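Side-chain contacts in endoglucanase (PDB 6VC5), which probably hydrolyses internal beta-1,4-glucosidic linkages of cellulose and related beta-glucans, as a family 8 glycoside hydrolase: residues Q6-A9 / I10-K14; L137-A141 / V142-T146; T151-L154 / S155-V158; L308-I311 / A312-Q315. All coordinates share one frame; numbering follows the deposited sequence. Where two conformers were deposited one is given.

Contact 1. Residues Q6-A9 / I10-K14; sequences QQWA and IFRDK
Trp8 spreads its six-membered ring under the first carbons of the Arg12 side chain, one turn further along helix 4-15, a helix of the (alpha/alpha)6 barrel of glycoside hydrolase family 8. The overlap is a CH-pi contact: Arg12 CB stands 3.9 Å from the ring centroid and 17° off the ring normal, displaced toward the rim. Arg12 then bends at its third torsion, which carries the guanidinium past the indole nitrogen instead of flat onto the ring; the two planes are 82° apart. Trp8 NE1 and Arg12 NH1 both meet the same outside acceptor, Asp48 OD2, by a hydrogen bond and a salt bridge respectively. At its rim Trp8 also reaches Phe11, Trp8 CZ3 to Phe11 CD2 at 3.5 Å, with the planes 23° apart and neither ring over the other's face. Phe11 itself meets Phe42 of helix 33-46 edge-to-face, and Trp8 also packs on that helix. A leucine in place of Trp8 lacks the indole N-H and the broad face, and would probably leave Asp48 with one partner fewer and the Arg12 methylenes less firmly placed. The helical backbone bond between the same two residues is short, Arg12 N to Trp8 O at 2.7 Å. At the outer end of Arg12, a water accepts from NH2 at 2.6 Å and donates to Ala9 O at 2.9 Å.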
ATOM      1  N   GLN A   6      -9.005 -15.840 -11.622  1.00 19.70           N
ATOM      2  CA  GLN A   6     -10.430 -15.571 -11.785  1.00 20.91           C
ATOM      3  C   GLN A   6     -10.841 -14.265 -11.117  1.00 19.26           C
ATOM      4  O   GLN A   6     -11.697 -13.540 -11.639  1.00 20.61           O
ATOM      5  CB  GLN A   6     -11.270 -16.753 -11.296  1.00 26.29           C
ATOM      6  CG  GLN A   6     -11.152 -17.989 -12.191  1.00 31.03           C
ATOM      7  CD  GLN A   6      -9.747 -18.578 -12.207  1.00 35.72           C
ATOM      8  OE1 GLN A   6      -9.034 -18.474 -13.202  1.00 37.84           O
ATOM      9  NE2 GLN A   6      -9.357 -19.222 -11.112  1.00 37.71           N
ATOM     10  N   GLN A   7     -10.251 -13.949  -9.960  1.00 16.99           N
ATOM     11  CA  GLN A   7     -10.545 -12.667  -9.324  1.00 16.64           C
ATOM     12  C   GLN A   7      -9.991 -11.500 -10.139  1.00 14.04           C
ATOM     13  O   GLN A   7     -10.644 -10.454 -10.258  1.00 13.92           O
ATOM     14  CB  GLN A   7     -10.026 -12.654  -7.884  1.00 17.24           C
ATOM     15  CG  GLN A   7     -10.720 -13.678  -6.983  1.00 19.16           C
ATOM     16  CD  GLN A   7     -12.231 -13.517  -6.974  1.00 21.35           C
ATOM     17  OE1 GLN A   7     -12.748 -12.463  -6.615  1.00 23.01           O
ATOM     18  NE2 GLN A   7     -12.946 -14.564  -7.383  1.00 23.44           N
ATOM     19  N   TRP A   8      -8.791 -11.658 -10.712  1.00 12.17           N
ATOM     20  CA  TRP A   8      -8.254 -10.618 -11.587  1.00 11.80           C
ATOM     21  C   TRP A   8      -9.166 -10.369 -12.785  1.00 13.60           C
ATOM     22  O   TRP A   8      -9.386  -9.218 -13.174  1.00 15.64           O
ATOM     23  CB  TRP A   8      -6.832 -10.953 -12.047  1.00 13.42           C
ATOM     24  CG  TRP A   8      -6.387 -10.148 -13.266  1.00 12.72           C
ATOM     25  CD1 TRP A   8      -6.105 -10.644 -14.508  1.00 14.09           C
ATOM     26  CD2 TRP A   8      -6.193  -8.722 -13.354  1.00 12.91           C
ATOM     27  NE1 TRP A   8      -5.742  -9.622 -15.356  1.00 14.27           N
ATOM     28  CE2 TRP A   8      -5.784  -8.436 -14.674  1.00 13.36           C
ATOM     29  CE3 TRP A   8      -6.312  -7.666 -12.442  1.00 13.00           C
ATOM     30  CZ2 TRP A   8      -5.495  -7.136 -15.107  1.00 13.17           C
ATOM     31  CZ3 TRP A   8      -6.031  -6.371 -12.876  1.00 12.54           C
ATOM     32  CH2 TRP A   8      -5.624  -6.122 -14.202  1.00 13.01           C
ATOM     33  N   ALA A   9      -9.729 -11.432 -13.367  1.00 14.51           N
ATOM     34  CA  ALA A   9     -10.620 -11.256 -14.513  1.00 15.24           C
ATOM     35  C   ALA A   9     -11.809 -10.360 -14.172  1.00 15.44           C
ATOM     36  O   ALA A   9     -12.243  -9.549 -14.998  1.00 15.10           O
ATOM     37  CB  ALA A   9     -11.095 -12.612 -15.023  1.00 16.58           C
ATOM     38  N   ILE A  10     -12.353 -10.495 -12.961  1.00 13.95           N
ATOM     39  CA  ILE A  10     -13.431  -9.613 -12.518  1.00 14.20           C
ATOM     40  C   ILE A  10     -12.932  -8.181 -12.353  1.00 12.96           C
ATOM     41  O   ILE A  10     -13.566  -7.228 -12.827  1.00 14.57           O
ATOM     42  CB  ILE A  10     -14.058 -10.142 -11.216  1.00 14.57           C
ATOM     43  CG1 ILE A  10     -14.688 -11.519 -11.433  1.00 16.52           C
ATOM     44  CG2 ILE A  10     -15.098  -9.176 -10.705  1.00 15.84           C
ATOM     45  CD1 ILE A  10     -14.915 -12.274 -10.120  1.00 18.24           C
ATOM     46  N   PHE A  11     -11.809  -8.003 -11.639  1.00 12.63           N
ATOM     47  CA  PHE A  11     -11.231  -6.672 -11.468  1.00 11.09           C
ATOM     48  C   PHE A  11     -10.970  -6.025 -12.819  1.00 11.13           C
ATOM     49  O   PHE A  11     -11.332  -4.863 -13.046  1.00 12.86           O
ATOM     50  CB  PHE A  11      -9.930  -6.767 -10.664  1.00 11.46           C
ATOM     51  CG  PHE A  11      -9.383  -5.433 -10.221  1.00 12.65           C
ATOM     52  CD1 PHE A  11      -9.697  -4.918  -8.971  1.00 14.41           C
ATOM     53  CD2 PHE A  11      -8.549  -4.699 -11.050  1.00 13.34           C
ATOM     54  CE1 PHE A  11      -9.186  -3.684  -8.551  1.00 13.61           C
ATOM     55  CE2 PHE A  11      -8.034  -3.468 -10.640  1.00 13.93           C
ATOM     56  CZ  PHE A  11      -8.355  -2.963  -9.394  1.00 14.43           C
ATOM     57  N   ARG A  12     -10.368  -6.787 -13.732  1.00 10.60           N
ATOM     58  CA  ARG A  12     -10.018  -6.262 -15.048  1.00 12.08           C
ATOM     59  C   ARG A  12     -11.259  -5.843 -15.824  1.00 12.96           C
ATOM     60  O   ARG A  12     -11.276  -4.785 -16.467  1.00 13.29           O
ATOM     61  CB  ARG A  12      -9.224  -7.316 -15.824  1.00 13.88           C
ATOM     62  CG  ARG A  12      -8.745  -6.848 -17.193  1.00 16.18           C
ATOM     63  CD  ARG A  12      -8.201  -8.019 -17.997  1.00 17.84           C
ATOM     64  NE  ARG A  12      -9.227  -9.021 -18.264  1.00 22.76           N
ATOM     65  CZ  ARG A  12      -8.990 -10.325 -18.388  1.00 25.12           C
ATOM     66  NH1 ARG A  12      -7.754 -10.793 -18.267  1.00 26.85           N
ATOM     67  NH2 ARG A  12      -9.990 -11.165 -18.628  1.00 25.96           N
ATOM     68  N   ASP A  13     -12.315  -6.656 -15.771  1.00 14.67           N
ATOM     69  CA  ASP A  13     -13.539  -6.309 -16.488  1.00 16.29           C
ATOM     70  C   ASP A  13     -14.116  -4.986 -15.992  1.00 17.03           C
ATOM     71  O   ASP A  13     -14.666  -4.205 -16.779  1.00 18.10           O
ATOM     72  CB  ASP A  13     -14.557  -7.438 -16.330  1.00 21.78           C
ATOM     73  CG  ASP A  13     -15.914  -7.091 -16.916  1.00 30.26           C
ATOM     74  OD1 ASP A  13     -16.933  -7.294 -16.220  1.00 32.23           O
ATOM     75  OD2 ASP A  13     -15.962  -6.623 -18.076  1.00 33.47           O
ATOM     76  N   LYS A  14     -13.987  -4.708 -14.690  1.00 15.69           N
ATOM     77  CA  LYS A  14     -14.622  -3.531 -14.106  1.00 15.63           C
ATOM     78  C   LYS A  14     -13.783  -2.266 -14.281  1.00 14.33           C
ATOM     79  O   LYS A  14     -14.336  -1.189 -14.542  1.00 15.80           O
ATOM     80  CB  LYS A  14     -14.893  -3.771 -12.619  1.00 17.10           C
ATOM     81  CG  LYS A  14     -15.952  -4.836 -12.364  1.00 20.78           C
ATOM     82  CD  LYS A  14     -16.137  -5.098 -10.881  1.00 23.26           C
ATOM     83  CE  LYS A  14     -17.590  -5.418 -10.563  1.00 28.61           C
ATOM     84  NZ  LYS A  14     -18.333  -4.210 -10.107  1.00 31.04           N
TER
HETATM   85  O   HOH W   1     -12.125  -9.833 -17.842  1.00 33.11           O

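Contact 2. Residues L137-A141 / V142-T146; sequences LLPGA and VGFLT
Pro139 pushes its ring against one face of Phe144, five residues further on, and this is the main fit of bump to flat surface in the stretch. CB of the proline stands over the middle of the aromatic ring, 4.0 Å from its centroid and only 2° off the normal, a CH-pi contact. Pro139 CG lies nearer the attachment end, 3.8 Å from Phe144 CG, and Pro139 CD continues the ridge to Phe144 CB at 3.9 Å. The phenyl is set there by a first torsion of -55°, which turns CG beside its own backbone N and back across the loop. Beyond the proline the chain passes along the rim of the same ring: Gly140 O lies at the edge, near the ring plane, 3.6 Å from Phe144 CD2. The bare CA of Gly140 suits this closeness, being 3.9 Å from Phe144 CE2, where a side-chain carbon built on it would press tightly on the ring. All of this belongs to the connection between strands 134-137 and 149-152, a rounded loop without regular structure of its own; Phe144 also pairs through its backbone with Thr151 and packs on Trp215. Nearer the strands, Leu138 CD1 and Leu145 CD2 approach to 4.4 Å, a looser touch beside Val150, which both side chains contact. In the bend between the two halves sits a water, accepting from Phe144 N at 2.7 Å and giving a weak bond to Ala141 O at 3.2 Å.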
ATOM      1  N   LEU A 137      10.726   6.279   6.013  1.00 10.90           N
ATOM      2  CA  LEU A 137      10.228   6.328   4.645  1.00 11.18           C
ATOM      3  C   LEU A 137       9.173   7.428   4.538  1.00 10.17           C
ATOM      4  O   LEU A 137       8.101   7.326   5.146  1.00 11.78           O
ATOM      5  CB  LEU A 137       9.610   4.974   4.305  1.00 14.02           C
ATOM      6  CG  LEU A 137       9.224   4.765   2.847  1.00 15.89           C
ATOM      7  CD1 LEU A 137      10.480   4.614   1.999  1.00 17.03           C
ATOM      8  CD2 LEU A 137       8.332   3.532   2.731  1.00 18.46           C
ATOM      9  N   LEU A 138       9.474   8.483   3.753  1.00  8.99           N
ATOM     10  CA  LEU A 138       8.547   9.598   3.575  1.00  8.82           C
ATOM     11  C   LEU A 138       7.408   9.205   2.631  1.00  8.62           C
ATOM     12  O   LEU A 138       7.619   8.447   1.679  1.00 10.20           O
ATOM     13  CB  LEU A 138       9.285  10.788   2.971  1.00 11.59           C
ATOM     14  CG  LEU A 138      10.477  11.306   3.760  1.00 13.88           C
ATOM     15  CD1 LEU A 138      11.220  12.388   2.983  1.00 17.77           C
ATOM     16  CD2 LEU A 138       9.967  11.833   5.097  1.00 15.70           C
ATOM     17  N   PRO A 139       6.192   9.711   2.868  1.00  5.96           N
ATOM     18  CA  PRO A 139       5.058   9.358   1.995  1.00  8.32           C
ATOM     19  C   PRO A 139       5.063  10.065   0.656  1.00  7.98           C
ATOM     20  O   PRO A 139       4.303   9.659  -0.232  1.00  8.60           O
ATOM     21  CB  PRO A 139       3.818   9.792   2.800  1.00  9.88           C
ATOM     22  CG  PRO A 139       4.308  10.265   4.115  1.00  9.96           C
ATOM     23  CD  PRO A 139       5.775  10.479   4.055  1.00  7.01           C
ATOM     24  N   GLY A 140       5.868  11.107   0.493  1.00  7.93           N
ATOM     25  CA  GLY A 140       5.905  11.875  -0.745  1.00  7.44           C
ATOM     26  C   GLY A 140       6.873  13.033  -0.588  1.00  8.88           C
ATOM     27  O   GLY A 140       7.331  13.354   0.514  1.00  9.89           O
ATOM     28  N   ALA A 141       7.154  13.689  -1.714  1.00  9.43           N
ATOM     29  CA  ALA A 141       8.160  14.746  -1.721  1.00 10.11           C
ATOM     30  C   ALA A 141       7.677  16.059  -1.119  1.00 11.03           C
ATOM     31  O   ALA A 141       8.492  16.819  -0.578  1.00 13.25           O
ATOM     32  CB  ALA A 141       8.644  15.009  -3.148  1.00 11.97           C
ATOM     33  N   VAL A 142       6.386  16.364  -1.207  1.00 11.28           N
ATOM     34  CA  VAL A 142       5.875  17.671  -0.809  1.00 11.33           C
ATOM     35  C   VAL A 142       4.733  17.486   0.181  1.00 10.80           C
ATOM     36  O   VAL A 142       3.827  16.675  -0.057  1.00 12.57           O
ATOM     37  CB  VAL A 142       5.409  18.481  -2.036  1.00 13.62           C
ATOM     38  CG1 VAL A 142       4.726  19.776  -1.612  1.00 14.90           C
ATOM     39  CG2 VAL A 142       6.585  18.778  -2.949  1.00 15.73           C
ATOM     40  N   GLY A 143       4.784  18.231   1.284  1.00 10.66           N
ATOM     41  CA  GLY A 143       3.672  18.325   2.215  1.00 12.29           C
ATOM     42  C   GLY A 143       3.754  17.438   3.439  1.00 10.23           C
ATOM     43  O   GLY A 143       2.798  17.413   4.225  1.00 13.21           O
ATOM     44  N   PHE A 144       4.867  16.733   3.645  1.00  9.37           N
ATOM     45  CA  PHE A 144       5.007  15.803   4.762  1.00  9.02           C
ATOM     46  C   PHE A 144       6.213  16.069   5.648  1.00 13.53           C
ATOM     47  O   PHE A 144       6.332  15.440   6.701  1.00 15.09           O
ATOM     48  CB  PHE A 144       5.083  14.360   4.249  1.00  8.13           C
ATOM     49  CG  PHE A 144       3.933  13.988   3.376  1.00  7.66           C
ATOM     50  CD1 PHE A 144       2.694  13.728   3.935  1.00  8.07           C
ATOM     51  CD2 PHE A 144       4.077  13.917   2.000  1.00  9.51           C
ATOM     52  CE1 PHE A 144       1.613  13.376   3.143  1.00  8.32           C
ATOM     53  CE2 PHE A 144       3.004  13.567   1.201  1.00  9.29           C
ATOM     54  CZ  PHE A 144       1.770  13.298   1.779  1.00  7.72           C
ATOM     55  N   LEU A 145       7.106  16.969   5.268  1.00 12.41           N
ATOM     56  CA  LEU A 145       8.322  17.205   6.036  1.00 13.82           C
ATOM     57  C   LEU A 145       8.508  18.702   6.212  1.00 15.08           C
ATOM     58  O   LEU A 145       8.567  19.443   5.224  1.00 17.69           O
ATOM     59  CB  LEU A 145       9.538  16.599   5.329  1.00 15.69           C
ATOM     60  CG  LEU A 145      10.899  16.746   6.011  1.00 16.20           C
ATOM     61  CD1 LEU A 145      10.910  16.011   7.347  1.00 16.30           C
ATOM     62  CD2 LEU A 145      11.991  16.218   5.096  1.00 16.64           C
ATOM     63  N   THR A 146       8.593  19.147   7.458  1.00 14.04           N
ATOM     64  CA  THR A 146       8.967  20.517   7.772  1.00 16.15           C
ATOM     65  C   THR A 146      10.235  20.489   8.616  1.00 17.02           C
ATOM     66  O   THR A 146      10.779  19.427   8.918  1.00 17.30           O
ATOM     67  CB  THR A 146       7.844  21.256   8.511  1.00 17.80           C
ATOM     68  OG1 THR A 146       7.825  20.861   9.891  1.00 19.44           O
ATOM     69  CG2 THR A 146       6.484  20.977   7.889  1.00 18.81           C
TER
HETATM   70  O   HOH W   2       7.224  16.442   2.334  1.00 20.91           O

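Contact 3. Residues T151-L154 / S155-V158; sequences TLNL and SYYV
A side-chain amide lies almost flat on an aromatic ring here: the planes of Asn153 and Tyr156 differ by 15°, stacked, with Asn153 ND2 3.4 Å from Tyr156 CE1. Asn153 CB sits over the middle of the same face, a CH-pi contact, 3.9 Å from the ring centroid and 13° off its normal. A first torsion of -169° swings the Asn153 amide away from its own backbone N and across the turn. There OD1 accepts from Ser155 OG at 2.6 Å, from above the carbonyl plane and off its lone pairs, with a weak second bond from Ser155 N. The backbone winds through a short 3-10 turn between strand 149-152 and helix 159-169: Tyr156 N bonds Asn153 O and Tyr157 N bonds Leu154 O at 3.1 Å. Tyr157 is the centre of an inverse gamma turn, its hydroxyl bonded to Leu137 N. A serine at Tyr156 would probably leave the Asn153 amide without its stacking surface and open a gap beside Pro139. OD1 of the buried amide is held by Ser155 and ND2 by Asp222 OD2, which assigns the O and N ends of the amide and should hold it against turning over.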
ATOM      1  N   THR A 151       5.651  13.786   8.819  1.00  7.27           N
ATOM      2  CA  THR A 151       4.429  12.995   8.766  1.00  6.86           C
ATOM      3  C   THR A 151       4.712  11.700   8.022  1.00  7.33           C
ATOM      4  O   THR A 151       5.254  11.721   6.911  1.00  8.60           O
ATOM      5  CB  THR A 151       3.330  13.761   8.032  1.00  9.76           C
ATOM      6  OG1 THR A 151       3.059  14.988   8.726  1.00 14.31           O
ATOM      7  CG2 THR A 151       2.042  12.903   7.927  1.00 11.18           C
ATOM      8  N   LEU A 152       4.356  10.572   8.626  1.00  6.58           N
ATOM      9  CA  LEU A 152       4.523   9.285   7.979  1.00  6.64           C
ATOM     10  C   LEU A 152       3.166   8.629   7.791  1.00  6.72           C
ATOM     11  O   LEU A 152       2.252   8.803   8.606  1.00  9.48           O
ATOM     12  CB  LEU A 152       5.417   8.351   8.826  1.00  8.48           C
ATOM     13  CG  LEU A 152       6.791   8.873   9.231  1.00  8.62           C
ATOM     14  CD1 LEU A 152       7.523   7.820  10.074  1.00 11.77           C
ATOM     15  CD2 LEU A 152       7.604   9.239   7.996  1.00  9.84           C
ATOM     16  N   ASN A 153       3.033   7.881   6.709  1.00  6.31           N
ATOM     17  CA  ASN A 153       1.886   7.003   6.519  1.00  6.35           C
ATOM     18  C   ASN A 153       2.421   5.585   6.663  1.00  7.85           C
ATOM     19  O   ASN A 153       3.165   5.110   5.801  1.00  6.27           O
ATOM     20  CB  ASN A 153       1.251   7.247   5.156  1.00  7.49           C
ATOM     21  CG  ASN A 153      -0.077   6.576   5.021  1.00  6.99           C
ATOM     22  OD1 ASN A 153      -0.223   5.410   5.390  1.00  7.05           O
ATOM     23  ND2 ASN A 153      -1.071   7.306   4.524  1.00  7.87           N
ATOM     24  N   LEU A 154       2.064   4.916   7.763  1.00  8.77           N
ATOM     25  CA  LEU A 154       2.641   3.597   8.030  1.00  7.74           C
ATOM     26  C   LEU A 154       2.192   2.569   6.996  1.00  7.95           C
ATOM     27  O   LEU A 154       2.911   1.608   6.722  1.00  9.39           O
ATOM     28  CB  LEU A 154       2.294   3.155   9.458  1.00  8.39           C
ATOM     29  CG  LEU A 154       2.855   4.071  10.559  1.00 10.72           C
ATOM     30  CD1 LEU A 154       2.382   3.615  11.929  1.00 11.82           C
ATOM     31  CD2 LEU A 154       4.377   4.120  10.482  1.00 13.73           C
ATOM     32  N   SER A 155       1.019   2.763   6.391  1.00  6.99           N
ATOM     33  CA  SER A 155       0.559   1.866   5.339  1.00  8.14           C
ATOM     34  C   SER A 155       1.351   2.008   4.052  1.00  8.10           C
ATOM     35  O   SER A 155       1.160   1.199   3.141  1.00 11.10           O
ATOM     36  CB  SER A 155      -0.929   2.095   5.033  1.00  9.82           C
ATOM     37  OG  SER A 155      -1.135   3.259   4.240  1.00  9.83           O
ATOM     38  N   TYR A 156       2.220   3.020   3.937  1.00  7.40           N
ATOM     39  CA  TYR A 156       3.068   3.096   2.756  1.00  8.47           C
ATOM     40  C   TYR A 156       4.306   2.223   2.888  1.00 10.85           C
ATOM     41  O   TYR A 156       5.061   2.098   1.917  1.00 11.99           O
ATOM     42  CB  TYR A 156       3.477   4.542   2.437  1.00  8.90           C
ATOM     43  CG  TYR A 156       2.376   5.450   1.905  1.00  8.72           C
ATOM     44  CD1 TYR A 156       1.026   5.114   2.029  1.00  9.70           C
ATOM     45  CD2 TYR A 156       2.689   6.653   1.292  1.00  8.99           C
ATOM     46  CE1 TYR A 156       0.023   5.964   1.563  1.00  9.80           C
ATOM     47  CE2 TYR A 156       1.698   7.505   0.825  1.00  9.50           C
ATOM     48  CZ  TYR A 156       0.375   7.164   0.958  1.00  9.98           C
ATOM     49  OH  TYR A 156      -0.601   8.017   0.485  1.00 14.27           O
ATOM     50  N   TYR A 157       4.536   1.625   4.063  1.00 10.73           N
ATOM     51  CA  TYR A 157       5.576   0.610   4.232  1.00 11.62           C
ATOM     52  C   TYR A 157       5.045  -0.682   3.624  1.00 11.15           C
ATOM     53  O   TYR A 157       4.542  -1.583   4.306  1.00 10.74           O
ATOM     54  CB  TYR A 157       5.919   0.423   5.703  1.00 11.99           C
ATOM     55  CG  TYR A 157       6.852   1.464   6.273  1.00 12.30           C
ATOM     56  CD1 TYR A 157       8.206   1.198   6.428  1.00 12.36           C
ATOM     57  CD2 TYR A 157       6.373   2.707   6.674  1.00 14.20           C
ATOM     58  CE1 TYR A 157       9.064   2.141   6.966  1.00 11.24           C
ATOM     59  CE2 TYR A 157       7.224   3.662   7.212  1.00 14.35           C
ATOM     60  CZ  TYR A 157       8.569   3.370   7.359  1.00 13.01           C
ATOM     61  OH  TYR A 157       9.409   4.321   7.900  1.00 15.08           O
ATOM     62  N   VAL A 158       5.129  -0.751   2.300  1.00  9.94           N
ATOM     63  CA  VAL A 158       4.691  -1.927   1.558  1.00  8.45           C
ATOM     64  C   VAL A 158       5.762  -2.985   1.781  1.00  9.48           C
ATOM     65  O   VAL A 158       6.691  -3.139   0.976  1.00  8.95           O
ATOM     66  CB  VAL A 158       4.470  -1.575   0.075  1.00  9.32           C
ATOM     67  CG1 VAL A 158       3.998  -2.798  -0.725  1.00  9.90           C
ATOM     68  CG2 VAL A 158       3.464  -0.423  -0.064  1.00 11.28           C
TER
HETATM   69  O   HOH W   3       2.517  -1.262   6.535  1.00 17.51           O

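Contact 4. Residues L308-I311 / A312-Q315; sequences LAYI and ARNQ
Tyr310 and Arg313 run side by side in the same direction, the guanidinium nitrogen NH2 of Arg313, in the conformer described, coming 3.6 Å from Tyr310 CE1. The approach is oblique, and with the planes 79° apart it is no flat cation-pi stack. In this conformer Arg313 gets there by a long extended start and a bend at its third torsion. This is the looser side of the contact: Arg313 is partly exposed and was deposited in two conformers. Tyr310 is firmer, buried, with its hydroxyl bonded to Pro292 O and its ring on Gln7. The stretch is the last turn and the C-terminal end of helix 300-313, where regular bonds persist to the end: Ala312 N to Leu308 O at 2.9 Å, Arg313 N to Ala309 O at 2.9 Å, and Asn314 N to Tyr310 O at 3.2 Å. Asn314 turns into the left-handed region (phi 53°), ending the helix, and its OD1 accepts from Leu318 N. Packing is closer on the opposite flank, where buried Leu308 and Ile311 both press on Phe42 of helix 33-46, and Ile311 and the small Ala312 both meet Trp232. Ala312 CB fits within 3.5 Å of Leu308 O.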
ATOM      1  N   LEU A 308      -5.554  -7.622  -2.849  1.00  9.42           N
ATOM      2  CA  LEU A 308      -4.306  -7.649  -2.090  1.00 10.84           C
ATOM      3  C   LEU A 308      -4.308  -8.795  -1.081  1.00  9.81           C
ATOM      4  O   LEU A 308      -3.287  -9.468  -0.879  1.00 10.80           O
ATOM      5  CB  LEU A 308      -4.148  -6.318  -1.362  1.00 12.82           C
ATOM      6  CG  LEU A 308      -3.547  -5.049  -1.960  1.00 17.48           C
ATOM      7  CD1 LEU A 308      -2.085  -5.164  -2.399  1.00 17.33           C
ATOM      8  CD2 LEU A 308      -4.435  -4.511  -3.094  1.00 22.61           C
ATOM      9  N   ALA A 309      -5.458  -9.047  -0.447  1.00  8.51           N
ATOM     10  CA  ALA A 309      -5.554 -10.164   0.491  1.00  9.21           C
ATOM     11  C   ALA A 309      -5.386 -11.523  -0.192  1.00  9.88           C
ATOM     12  O   ALA A 309      -4.773 -12.430   0.383  1.00  9.47           O
ATOM     13  CB  ALA A 309      -6.877 -10.098   1.240  1.00  9.73           C
ATOM     14  N   TYR A 310      -5.957 -11.699  -1.393  1.00  9.09           N
ATOM     15  CA  TYR A 310      -5.749 -12.927  -2.159  1.00  9.53           C
ATOM     16  C   TYR A 310      -4.272 -13.145  -2.457  1.00  9.91           C
ATOM     17  O   TYR A 310      -3.768 -14.269  -2.350  1.00 10.66           O
ATOM     18  CB  TYR A 310      -6.517 -12.877  -3.485  1.00 10.32           C
ATOM     19  CG  TYR A 310      -7.951 -13.334  -3.392  1.00 11.21           C
ATOM     20  CD1 TYR A 310      -8.283 -14.683  -3.529  1.00 13.33           C
ATOM     21  CD2 TYR A 310      -8.972 -12.428  -3.175  1.00 12.70           C
ATOM     22  CE1 TYR A 310      -9.596 -15.107  -3.436  1.00 13.11           C
ATOM     23  CE2 TYR A 310     -10.290 -12.842  -3.085  1.00 11.86           C
ATOM     24  CZ  TYR A 310     -10.596 -14.182  -3.215  1.00 13.44           C
ATOM     25  OH  TYR A 310     -11.915 -14.577  -3.114  1.00 15.79           O
ATOM     26  N   ILE A 311      -3.566 -12.074  -2.823  1.00  9.75           N
ATOM     27  CA  ILE A 311      -2.147 -12.179  -3.152  1.00  9.58           C
ATOM     28  C   ILE A 311      -1.342 -12.522  -1.907  1.00 10.58           C
ATOM     29  O   ILE A 311      -0.436 -13.370  -1.948  1.00 12.78           O
ATOM     30  CB  ILE A 311      -1.671 -10.903  -3.872  1.00 10.95           C
ATOM     31  CG1 ILE A 311      -2.368 -10.814  -5.229  1.00 14.39           C
ATOM     32  CG2 ILE A 311      -0.146 -10.902  -4.057  1.00 12.77           C
ATOM     33  CD1 ILE A 311      -2.143  -9.528  -5.957  1.00 17.20           C
ATOM     34  N   ALA A 312      -1.681 -11.898  -0.774  1.00  9.37           N
ATOM     35  CA  ALA A 312      -0.994 -12.194   0.480  1.00 10.18           C
ATOM     36  C   ALA A 312      -1.249 -13.627   0.953  1.00 12.00           C
ATOM     37  O   ALA A 312      -0.324 -14.292   1.441  1.00 14.33           O
ATOM     38  CB  ALA A 312      -1.421 -11.183   1.547  1.00 10.81           C
ATOM     39  N   ARG A 313      -2.484 -14.111   0.828  0.61 10.76           N
ATOM     40  CA  ARG A 313      -2.788 -15.473   1.249  0.61 11.09           C
ATOM     41  C   ARG A 313      -1.957 -16.490   0.473  0.61 12.13           C
ATOM     42  O   ARG A 313      -1.486 -17.484   1.044  0.61 14.35           O
ATOM     43  CB  ARG A 313      -4.275 -15.758   1.062  0.61 11.61           C
ATOM     44  CG  ARG A 313      -4.723 -17.088   1.644  0.61 11.11           C
ATOM     45  CD  ARG A 313      -6.213 -17.326   1.404  0.61 13.17           C
ATOM     46  NE  ARG A 313      -6.529 -17.471  -0.015  0.61 14.45           N
ATOM     47  CZ  ARG A 313      -7.735 -17.772  -0.489  0.61 14.18           C
ATOM     48  NH1 ARG A 313      -8.749 -17.968   0.346  0.61 14.54           N
ATOM     49  NH2 ARG A 313      -7.925 -17.880  -1.794  0.61 15.42           N
ATOM     50  N   ASN A 314      -1.783 -16.268  -0.831  1.00 12.26           N
ATOM     51  CA  ASN A 314      -0.928 -17.102  -1.676  1.00 11.94           C
ATOM     52  C   ASN A 314      -1.278 -18.591  -1.572  1.00 12.84           C
ATOM     53  O   ASN A 314      -0.418 -19.452  -1.371  1.00 13.33           O
ATOM     54  CB  ASN A 314       0.544 -16.840  -1.380  1.00 13.42           C
ATOM     55  CG  ASN A 314       1.459 -17.446  -2.422  1.00 12.96           C
ATOM     56  OD1 ASN A 314       1.029 -17.732  -3.546  1.00 13.75           O
ATOM     57  ND2 ASN A 314       2.713 -17.661  -2.055  1.00 12.98           N
ATOM     58  N   GLN A 315      -2.565 -18.893  -1.727  1.00 15.80           N
ATOM     59  CA  GLN A 315      -3.032 -20.272  -1.635  1.00 16.99           C
ATOM     60  C   GLN A 315      -2.351 -21.163  -2.662  1.00 17.56           C
ATOM     61  O   GLN A 315      -2.097 -22.341  -2.380  1.00 19.08           O
ATOM     62  CB  GLN A 315      -4.549 -20.333  -1.817  1.00 20.31           C
ATOM     63  CG  GLN A 315      -5.190 -21.560  -1.188  1.00 25.03           C
ATOM     64  CD  GLN A 315      -6.706 -21.464  -1.119  1.00 29.71           C
ATOM     65  OE1 GLN A 315      -7.387 -21.475  -2.145  1.00 31.69           O
ATOM     66  NE2 GLN A 315      -7.239 -21.351   0.096  1.00 31.82           N
TER

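In the fold
Contact 3 is the most buried, its centre about 8 Å from that of the chain; contacts 1, 2 and 4 are only partly buried, their centres about 20, 16 and 14 Å from the chain's centre. Contacts 1 and 4 belong to neighbouring helices, 4-15 and 300-313, and touch through Gln7 CG and Tyr310 CZ at 3.8 Å; both also pack on helix 33-46. Contact 2 is the loop leading into strand 149-152 and contact 3 the end of that strand and the turn after it; Pro139 CD packs 3.2 Å from Thr151 O. The two helical contacts set arginines beside aromatic rings, contact 2 relies on apolar packing and a water, and the central turn uses a hydrogen-bonded amide.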